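PDB 4APM: apical membrane antigen 1 from Babesia divergens, which probably acts in host-cell invasion, as a calcium-binding, membrane-anchored parasite antigen of the moving junction. Local coordinates for residues K50-M54 with A347-P351; N59-N63 with T185-L189; D65-S71 with G79-D84; S109-A113 with E157-I161. Residue numbers count along the deposited sequence, not the author numbering.

Contact 1: K50-M54 with A347-P351; sequences KCPVM and AVGSP
A buried junction between two parts of the chain nearly 300 residues apart, this contact lies close to the centre of the molecule, where the edge strand 53-54 of the five-stranded sheet meets the loop following strand 342-346, itself the edge of another sheet. Residues 51 to 54 run extended, while Ala347 and Val348 have helix-like backbone angles before the chain straightens at Gly349. Val53 CA lies 4.3 Å from Val348 CA, and Met54 CA 5.3 Å from Ser350 CA. One backbone hydrogen bond fixes this register: Met54 N donates to Val348 O at 2.8 Å, and Val53 CA makes a CA-H...O contact of 3.4 Å to the same oxygen. Such a single bond, close to the Cys51-Cys217 disulfide, is characteristic of a sheet edge joined to a loop rather than extended by another strand. Val348 (chi1 m) sets its CG1 4.3 Å from both Cys51 CB and Val53 CG2 (Val53 chi1 t). Met54, in an mtp rotamer, folds along the loop and brings SD to 3.5 Å from Ser350 N and 3.7 Å from Ser350 CB. Lys195 NZ donates hydrogen bonds to Met54 O, Gly349 O and Ala347 O. The chemistry thus implies a buried, largely apolar join, in which a lysine from a third segment satisfies carbonyls on both sides.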
# COMPACT_ATOMS: atom_id res chain seq x y z
N LYS A 50 7.47 -3.30 -7.76
CA LYS A 50 7.61 -4.70 -7.39
C LYS A 50 6.46 -5.26 -6.51
O LYS A 50 6.29 -6.49 -6.39
CB LYS A 50 8.97 -4.94 -6.74
CG LYS A 50 10.16 -4.87 -7.71
CD LYS A 50 11.50 -5.08 -7.02
CE LYS A 50 11.67 -4.10 -5.85
NZ LYS A 50 13.08 -3.88 -5.38
N CYS A 51 5.64 -4.36 -5.96
CA CYS A 51 4.43 -4.72 -5.26
C CYS A 51 3.19 -4.41 -6.12
O CYS A 51 3.12 -3.36 -6.75
CB CYS A 51 4.34 -3.94 -3.97
SG CYS A 51 5.68 -4.29 -2.83
N PRO A 52 2.21 -5.33 -6.13
CA PRO A 52 0.90 -4.95 -6.64
C PRO A 52 0.26 -3.94 -5.68
O PRO A 52 0.68 -3.85 -4.51
CB PRO A 52 0.13 -6.28 -6.63
CG PRO A 52 0.88 -7.18 -5.64
CD PRO A 52 2.11 -6.46 -5.18
N VAL A 53 -0.63 -3.11 -6.19
CA VAL A 53 -1.28 -2.06 -5.42
C VAL A 53 -2.80 -2.37 -5.32
O VAL A 53 -3.52 -2.30 -6.31
CB VAL A 53 -1.06 -0.68 -6.09
CG1 VAL A 53 -1.66 0.43 -5.26
CG2 VAL A 53 0.44 -0.43 -6.34
N MET A 54 -3.27 -2.76 -4.14
CA MET A 54 -4.67 -3.16 -4.00
C MET A 54 -5.58 -1.92 -4.08
O MET A 54 -5.25 -0.84 -3.58
CB MET A 54 -4.92 -3.88 -2.68
CG MET A 54 -4.21 -5.20 -2.55
SD MET A 54 -4.57 -5.99 -0.97
CE MET A 54 -6.20 -6.72 -1.25
N ALA A 347 0.22 2.63 1.26
CA ALA A 347 -0.32 2.98 -0.05
C ALA A 347 -0.44 1.76 -1.00
O ALA A 347 -1.15 1.84 -2.01
CB ALA A 347 0.52 4.07 -0.71
N VAL A 348 0.28 0.66 -0.74
CA VAL A 348 0.14 -0.48 -1.68
C VAL A 348 -0.89 -1.50 -1.23
O VAL A 348 -1.42 -2.27 -2.05
CB VAL A 348 1.47 -1.21 -1.99
CG1 VAL A 348 2.49 -0.26 -2.60
CG2 VAL A 348 2.03 -1.86 -0.74
N GLY A 349 -1.18 -1.48 0.08
CA GLY A 349 -1.93 -2.53 0.74
C GLY A 349 -3.42 -2.28 0.72
O GLY A 349 -3.89 -1.20 0.34
N SER A 350 -4.17 -3.27 1.15
CA SER A 350 -5.60 -3.13 1.25
C SER A 350 -6.04 -1.86 1.99
O SER A 350 -5.47 -1.49 3.02
CB SER A 350 -6.20 -4.35 1.95
OG SER A 350 -7.61 -4.25 1.81
N PRO A 351 -7.06 -1.18 1.47
CA PRO A 351 -7.73 -0.09 2.19
C PRO A 351 -8.73 -0.52 3.30
O PRO A 351 -9.33 0.35 3.96
CB PRO A 351 -8.51 0.63 1.07
CG PRO A 351 -8.85 -0.48 0.10
CD PRO A 351 -7.61 -1.38 0.11

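Contact 2: N59-N63 with T185-L189; sequences NLGNN and TSSLL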
# COMPACT_ATOMS: atom_id res chain seq x y z
N ASN A 59 -9.77 6.49 -12.57
CA ASN A 59 -11.02 7.19 -12.93
C ASN A 59 -10.91 7.88 -14.31
O ASN A 59 -9.97 8.63 -14.57
CB ASN A 59 -11.37 8.25 -11.88
CG ASN A 59 -11.75 7.66 -10.54
OD1 ASN A 59 -12.23 6.52 -10.46
ND2 ASN A 59 -11.55 8.44 -9.47
N LEU A 60 -11.87 7.62 -15.18
CA LEU A 60 -11.79 8.13 -16.55
C LEU A 60 -12.75 9.30 -16.81
O LEU A 60 -13.85 9.35 -16.25
CB LEU A 60 -12.00 6.99 -17.55
CG LEU A 60 -10.99 5.85 -17.43
CD1 LEU A 60 -11.23 4.81 -18.52
CD2 LEU A 60 -9.55 6.39 -17.50
N GLY A 61 -12.31 10.24 -17.64
CA GLY A 61 -13.13 11.38 -18.05
C GLY A 61 -14.50 11.01 -18.61
O GLY A 61 -15.49 11.67 -18.32
N ASN A 62 -14.56 9.93 -19.39
CA ASN A 62 -15.82 9.46 -19.94
C ASN A 62 -16.64 8.64 -18.95
O ASN A 62 -17.68 8.10 -19.31
CB ASN A 62 -15.61 8.70 -21.26
CG ASN A 62 -14.91 7.35 -21.06
OD1 ASN A 62 -14.64 6.94 -19.93
ND2 ASN A 62 -14.66 6.64 -22.16
N ASN A 63 -16.18 8.54 -17.71
CA ASN A 63 -16.84 7.73 -16.67
C ASN A 63 -16.97 6.23 -16.95
O ASN A 63 -17.69 5.52 -16.25
CB ASN A 63 -18.20 8.33 -16.29
CG ASN A 63 -18.07 9.44 -15.26
OD1 ASN A 63 -17.72 10.58 -15.60
ND2 ASN A 63 -18.29 9.10 -13.98
N THR A 185 -18.87 15.00 -19.29
CA THR A 185 -17.83 13.98 -19.36
C THR A 185 -16.81 14.30 -20.46
O THR A 185 -17.19 14.59 -21.60
CB THR A 185 -18.42 12.55 -19.54
OG1 THR A 185 -18.57 12.26 -20.94
CG2 THR A 185 -19.77 12.41 -18.82
N SER A 186 -15.53 14.29 -20.11
CA SER A 186 -14.46 14.55 -21.09
C SER A 186 -14.15 13.27 -21.85
O SER A 186 -14.97 12.35 -21.92
CB SER A 186 -13.18 15.06 -20.41
OG SER A 186 -13.45 15.87 -19.29
N SER A 187 -12.95 13.22 -22.42
CA SER A 187 -12.44 11.99 -22.98
C SER A 187 -11.90 11.06 -21.90
O SER A 187 -11.58 11.49 -20.78
CB SER A 187 -11.35 12.29 -24.01
OG SER A 187 -10.36 13.11 -23.44
N LEU A 188 -11.82 9.78 -22.24
CA LEU A 188 -11.04 8.81 -21.49
C LEU A 188 -9.64 9.33 -21.09
O LEU A 188 -9.13 8.97 -20.03
CB LEU A 188 -10.99 7.48 -22.27
CG LEU A 188 -9.75 6.68 -22.68
CD1 LEU A 188 -10.13 5.68 -23.76
CD2 LEU A 188 -8.62 7.54 -23.18
N LEU A 189 -9.07 10.23 -21.90
CA LEU A 189 -7.68 10.69 -21.69
C LEU A 189 -7.54 11.64 -20.51
O LEU A 189 -6.42 12.06 -20.16
CB LEU A 189 -7.11 11.35 -22.95
CG LEU A 189 -6.83 10.44 -24.16
CD1 LEU A 189 -6.56 11.24 -25.44
CD2 LEU A 189 -5.68 9.48 -23.87
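How two loops can fit backbone against backbone is illustrated by Leu188, Gly61 and Asn62, the three residues most covered here. Gly61 and Asn62 are the central residues of a type I turn from Leu60 to Asn63, closed by Asn63 N to Leu60 O at 2.9 Å, just where strand 56-60 ends. The turn nestles against the irregular segment 185-189, which leads into the partner strand 191-195. Gly61 comes closest: its CA makes a CA-H...O contact of 3.1 Å to Ser187 O, and its O lies 3.3 Å from Thr185 CB. A beta carbon on Gly61 would fall 2.0 Å from Ser187 O, so the fit depends on the missing side chain. Leu188 covers the flank of the turn, its CB 3.8 Å from Asn62 ND2 and its O 3.6 Å from Leu60 CD2. The side-chain amide of Asn62 finds its polar partners nearby: OD1 accepts from Ala64 N, and ND2 donates to the carbonyls of Pro75 and Arg78. Thr185 OG1 is likewise hydrogen-bonded to Gln76. The two segments, then, meet through close van der Waals fit and a CA-H...O contact, whereas Asn62 and Thr185 direct their side-chain hydrogen bonds to neighbouring loop residues.

Contact 3: D65-S71 with G79-D84; sequences DFLNRIS and GLAFPD
Arg69 lays one face of its guanidinium over Asp84 CA, with NE 3.7 Å from Asp84 CB, while NH1 donates to Phe82 O at 3.0 Å, near the plane of the group. The same NH1 bonds Ser109 O, beyond both segments. The m-t-t chi1 to chi3 rotamer carries the group along the opposing backbone, although the CA-to-CB bond points away from it.

Neither segment forms a regular strand, yet the backbones are well bonded. A type I turn spans Asp65 to Asn68, closed by Asn68 N to Asp65 O at 3.0 Å; residues 68 and 69 are then extended. Leu80 N donates to Phe66 O at 2.8 Å, Ala81 N to Asn68 O at 3.1 Å, Gly79 N to Arg69 O at 3.1 Å, and Ile70 N to Ala81 O at 3.0 Å. Arg69 and Ala81 pair as a single bridge, CA atoms 4.4 Å apart. Gly79 (phi/psi -104/-144) sits 3.1 Å by its CA from Asn68 O, too tight for a beta carbon. Apolar contacts flank the bonds: Phe66 CB to Leu80 CD2 and Ile70 CG2 to Pro83 CD, both 4.0 Å. Phe66 (chi1 p) turns its ring toward strand 56-60, and Phe82 packs edge-to-face with Tyr148 and Phe163.

The arrangement is that of an ordered non-repetitive loop, here the long connection between strands 56-60 and 111-112, folded back on itself by main-chain bonds around an isolated beta bridge.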
# COMPACT_ATOMS: atom_id res chain seq x y z
N ASP A 65 -15.76 2.40 -16.74
CA ASP A 65 -14.85 1.54 -15.95
C ASP A 65 -13.54 1.29 -16.71
O ASP A 65 -13.57 0.98 -17.92
CB ASP A 65 -15.50 0.22 -15.58
CG ASP A 65 -14.59 -0.65 -14.71
OD1 ASP A 65 -14.27 -0.24 -13.58
OD2 ASP A 65 -14.18 -1.73 -15.16
N PHE A 66 -12.41 1.49 -16.03
CA PHE A 66 -11.13 1.47 -16.72
C PHE A 66 -10.79 0.11 -17.30
O PHE A 66 -9.96 0.02 -18.19
CB PHE A 66 -9.99 2.05 -15.87
CG PHE A 66 -9.49 1.15 -14.76
CD1 PHE A 66 -10.37 0.59 -13.83
CD2 PHE A 66 -8.12 0.91 -14.60
CE1 PHE A 66 -9.91 -0.23 -12.81
CE2 PHE A 66 -7.65 0.12 -13.56
CZ PHE A 66 -8.54 -0.45 -12.66
N LEU A 67 -11.50 -0.93 -16.87
CA LEU A 67 -11.27 -2.28 -17.38
C LEU A 67 -12.06 -2.61 -18.65
O LEU A 67 -11.90 -3.70 -19.22
CB LEU A 67 -11.51 -3.35 -16.29
CG LEU A 67 -10.61 -3.31 -15.03
CD1 LEU A 67 -10.74 -4.55 -14.13
CD2 LEU A 67 -9.15 -3.07 -15.38
N ASN A 68 -12.89 -1.67 -19.13
CA ASN A 68 -13.47 -1.78 -20.49
C ASN A 68 -12.37 -1.71 -21.53
O ASN A 68 -11.36 -1.04 -21.30
CB ASN A 68 -14.46 -0.65 -20.75
CG ASN A 68 -15.68 -0.77 -19.92
OD1 ASN A 68 -15.77 -1.67 -19.09
ND2 ASN A 68 -16.62 0.16 -20.07
N ARG A 69 -12.57 -2.34 -22.68
CA ARG A 69 -11.58 -2.25 -23.76
C ARG A 69 -11.45 -0.82 -24.27
O ARG A 69 -12.43 -0.09 -24.34
CB ARG A 69 -11.95 -3.17 -24.91
CG ARG A 69 -12.17 -4.60 -24.50
CD ARG A 69 -12.14 -5.53 -25.70
NE ARG A 69 -12.44 -6.89 -25.28
CZ ARG A 69 -11.53 -7.80 -24.97
NH1 ARG A 69 -10.23 -7.55 -25.11
NH2 ARG A 69 -11.92 -9.00 -24.56
N ILE A 70 -10.25 -0.45 -24.69
CA ILE A 70 -10.01 0.86 -25.28
C ILE A 70 -10.70 0.93 -26.65
O ILE A 70 -10.82 1.99 -27.26
CB ILE A 70 -8.49 1.10 -25.41
CG1 ILE A 70 -8.18 2.58 -25.59
CG2 ILE A 70 -7.88 0.25 -26.51
CD1 ILE A 70 -6.69 2.88 -25.49
N SER A 71 -11.20 -0.22 -27.10
CA SER A 71 -11.79 -0.32 -28.43
C SER A 71 -13.30 -0.64 -28.37
O SER A 71 -13.88 -1.13 -29.34
CB SER A 71 -11.05 -1.40 -29.23
OG SER A 71 -11.19 -2.65 -28.59
N GLY A 79 -12.49 2.00 -21.99
CA GLY A 79 -11.60 2.01 -20.85
C GLY A 79 -10.17 2.00 -21.33
O GLY A 79 -9.87 2.52 -22.40
N LEU A 80 -9.32 1.29 -20.59
CA LEU A 80 -7.88 1.30 -20.77
C LEU A 80 -7.38 -0.09 -21.15
O LEU A 80 -6.18 -0.28 -21.44
CB LEU A 80 -7.22 1.70 -19.45
CG LEU A 80 -6.71 3.12 -19.22
CD1 LEU A 80 -7.47 4.14 -20.03
CD2 LEU A 80 -6.69 3.46 -17.74
N ALA A 81 -8.28 -1.07 -21.07
CA ALA A 81 -7.94 -2.48 -21.26
C ALA A 81 -7.57 -2.79 -22.70
O ALA A 81 -8.09 -2.17 -23.64
CB ALA A 81 -9.09 -3.37 -20.81
N PHE A 82 -6.69 -3.78 -22.87
CA PHE A 82 -6.37 -4.30 -24.20
C PHE A 82 -7.58 -4.44 -25.12
O PHE A 82 -8.61 -5.01 -24.73
CB PHE A 82 -5.64 -5.63 -24.09
CG PHE A 82 -4.20 -5.56 -24.50
CD1 PHE A 82 -3.34 -4.66 -23.89
CD2 PHE A 82 -3.71 -6.37 -25.51
CE1 PHE A 82 -2.02 -4.57 -24.28
CE2 PHE A 82 -2.39 -6.29 -25.90
CZ PHE A 82 -1.54 -5.39 -25.28
N PRO A 83 -7.45 -3.96 -26.39
CA PRO A 83 -8.50 -4.26 -27.38
C PRO A 83 -8.65 -5.76 -27.64
O PRO A 83 -7.83 -6.57 -27.16
CB PRO A 83 -8.02 -3.53 -28.64
CG PRO A 83 -6.55 -3.39 -28.48
CD PRO A 83 -6.26 -3.35 -27.00
N ASP A 84 -9.72 -6.14 -28.33
CA ASP A 84 -9.96 -7.55 -28.65
C ASP A 84 -9.26 -7.97 -29.94
O ASP A 84 -9.35 -9.12 -30.33
CB ASP A 84 -11.45 -7.85 -28.73
CG ASP A 84 -12.20 -6.90 -29.63
OD1 ASP A 84 -11.65 -5.83 -29.98
OD2 ASP A 84 -13.37 -7.20 -29.97

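Contact 4: S109-A113 with E157-I161; sequences SPVSA and EMCHI
The edge of an antiparallel sheet is built here, where the short strand 111-112 pairs with strand 158-161 and passes directly into helix 113-118. The end-to-end directions of the segments differ by 148°. Val111 and Cys159 form a hydrogen-bonded pair, CA atoms 5.2 Å apart, with Val111 N to Cys159 O at 3.0 Å and Cys159 N to Val111 O at 2.7 Å. Ser112 and Met158 form the next, non-hydrogen-bonded pair, 4.4 Å between CA atoms, and Ala113 N to Glu157 O at 3.0 Å adds a bond beyond it. At the other end, a side chain replaces the main chain: Ile161 N donates to Ser109 OG (chi1 t) at 3.2 Å.

A cis peptide precedes Pro110, whose CB lies over the face of the His160 ring, 3.9 Å from its centroid, a CH-pi contact. Pro110 CG also meets Met158 CE at 3.5 Å; the mmm rotamer of Met158 curls its thioether to 3.8 Å (SD) from Ser112 CB. On the face shared by Val111 and Cys159, Val111 CG2 touches Cys159 CB at 3.8 Å, and Cys159 is disulfide-bonded to Cys129 in helix 125-134. Glu157, with positive phi (46/56), and Met158 form a G1 bulge opposite Asp153.

Ser112 OG, with chi1 p, caps Asp115 N from the N-cap position, so the whole is typical of a strand-to-helix transition at a sheet edge, with a serine capping the N terminus of the helix.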
# COMPACT_ATOMS: atom_id res chain seq x y z
N SER A 109 -6.53 -10.96 -23.86
CA SER A 109 -7.03 -10.29 -22.65
C SER A 109 -8.54 -10.03 -22.64
O SER A 109 -9.09 -9.63 -23.65
CB SER A 109 -6.31 -8.95 -22.49
OG SER A 109 -6.78 -8.26 -21.36
N PRO A 110 -9.20 -10.13 -21.46
CA PRO A 110 -8.69 -10.61 -20.18
C PRO A 110 -8.58 -12.13 -20.22
O PRO A 110 -9.20 -12.75 -21.07
CB PRO A 110 -9.79 -10.20 -19.19
CG PRO A 110 -11.04 -10.25 -20.00
CD PRO A 110 -10.65 -9.86 -21.40
N VAL A 111 -7.79 -12.72 -19.33
CA VAL A 111 -7.76 -14.18 -19.22
C VAL A 111 -8.09 -14.58 -17.77
O VAL A 111 -7.89 -13.78 -16.85
CB VAL A 111 -6.37 -14.77 -19.62
CG1 VAL A 111 -6.03 -14.47 -21.07
CG2 VAL A 111 -5.28 -14.25 -18.70
N SER A 112 -8.56 -15.80 -17.56
CA SER A 112 -8.98 -16.19 -16.23
C SER A 112 -7.79 -16.72 -15.46
O SER A 112 -6.82 -17.17 -16.06
CB SER A 112 -10.10 -17.24 -16.29
OG SER A 112 -9.54 -18.54 -16.49
N ALA A 113 -7.88 -16.72 -14.13
CA ALA A 113 -6.86 -17.36 -13.28
C ALA A 113 -6.63 -18.81 -13.68
O ALA A 113 -5.50 -19.30 -13.62
CB ALA A 113 -7.25 -17.26 -11.82
N GLU A 157 -11.72 -13.28 -10.62
CA GLU A 157 -10.52 -14.03 -11.01
C GLU A 157 -10.14 -13.88 -12.48
O GLU A 157 -10.01 -14.86 -13.20
CB GLU A 157 -10.65 -15.50 -10.63
CG GLU A 157 -10.71 -15.73 -9.12
CD GLU A 157 -10.93 -17.18 -8.75
OE1 GLU A 157 -11.28 -17.98 -9.64
OE2 GLU A 157 -10.78 -17.53 -7.57
N MET A 158 -9.95 -12.64 -12.90
CA MET A 158 -9.68 -12.32 -14.27
C MET A 158 -8.48 -11.39 -14.31
O MET A 158 -8.35 -10.49 -13.47
CB MET A 158 -10.88 -11.63 -14.92
CG MET A 158 -12.11 -12.53 -15.11
SD MET A 158 -11.88 -13.84 -16.35
CE MET A 158 -11.71 -12.90 -17.86
N CYS A 159 -7.61 -11.63 -15.29
CA CYS A 159 -6.38 -10.91 -15.47
C CYS A 159 -6.54 -9.97 -16.67
O CYS A 159 -6.74 -10.42 -17.78
CB CYS A 159 -5.23 -11.92 -15.72
SG CYS A 159 -3.61 -11.19 -16.09
N HIS A 160 -6.43 -8.66 -16.43
CA HIS A 160 -6.53 -7.67 -17.48
C HIS A 160 -5.19 -7.06 -17.83
O HIS A 160 -4.44 -6.60 -16.96
CB HIS A 160 -7.49 -6.55 -17.08
CG HIS A 160 -8.87 -7.03 -16.72
ND1 HIS A 160 -9.90 -6.97 -17.58
CD2 HIS A 160 -9.35 -7.62 -15.56
CE1 HIS A 160 -11.00 -7.48 -16.99
NE2 HIS A 160 -10.66 -7.88 -15.75
N ILE A 161 -4.90 -7.00 -19.12
CA ILE A 161 -3.75 -6.26 -19.56
C ILE A 161 -4.22 -4.90 -20.05
O ILE A 161 -5.20 -4.81 -20.80
CB ILE A 161 -2.96 -7.03 -20.65
CG1 ILE A 161 -2.74 -8.49 -20.21
CG2 ILE A 161 -1.65 -6.33 -20.97
CD1 ILE A 161 -1.94 -8.67 -18.93

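How the contacts relate
From the N terminus, the chain lays down 50-54 and 59-63, the opening segments of contacts 1 and 2, then closes contact 3 locally, with only seven residues between its segments. Contact 4 follows in series, joining 109-113 to 157-161. Residues 185-189 next complete contact 2, which encloses contacts 3 and 4, and 347-351 finally closes contact 1 around everything; none of the loops cross. Contact 3 is the physical intermediary: Leu60 and Leu188 of contact 2 pack against it, while Arg69 and Phe82 reach Ser109 and Ile161 of contact 4. Contact 1 stands apart, about 8 Å or more from the others by nearest atoms, tying their sheet-and-loop region to the later part of the chain.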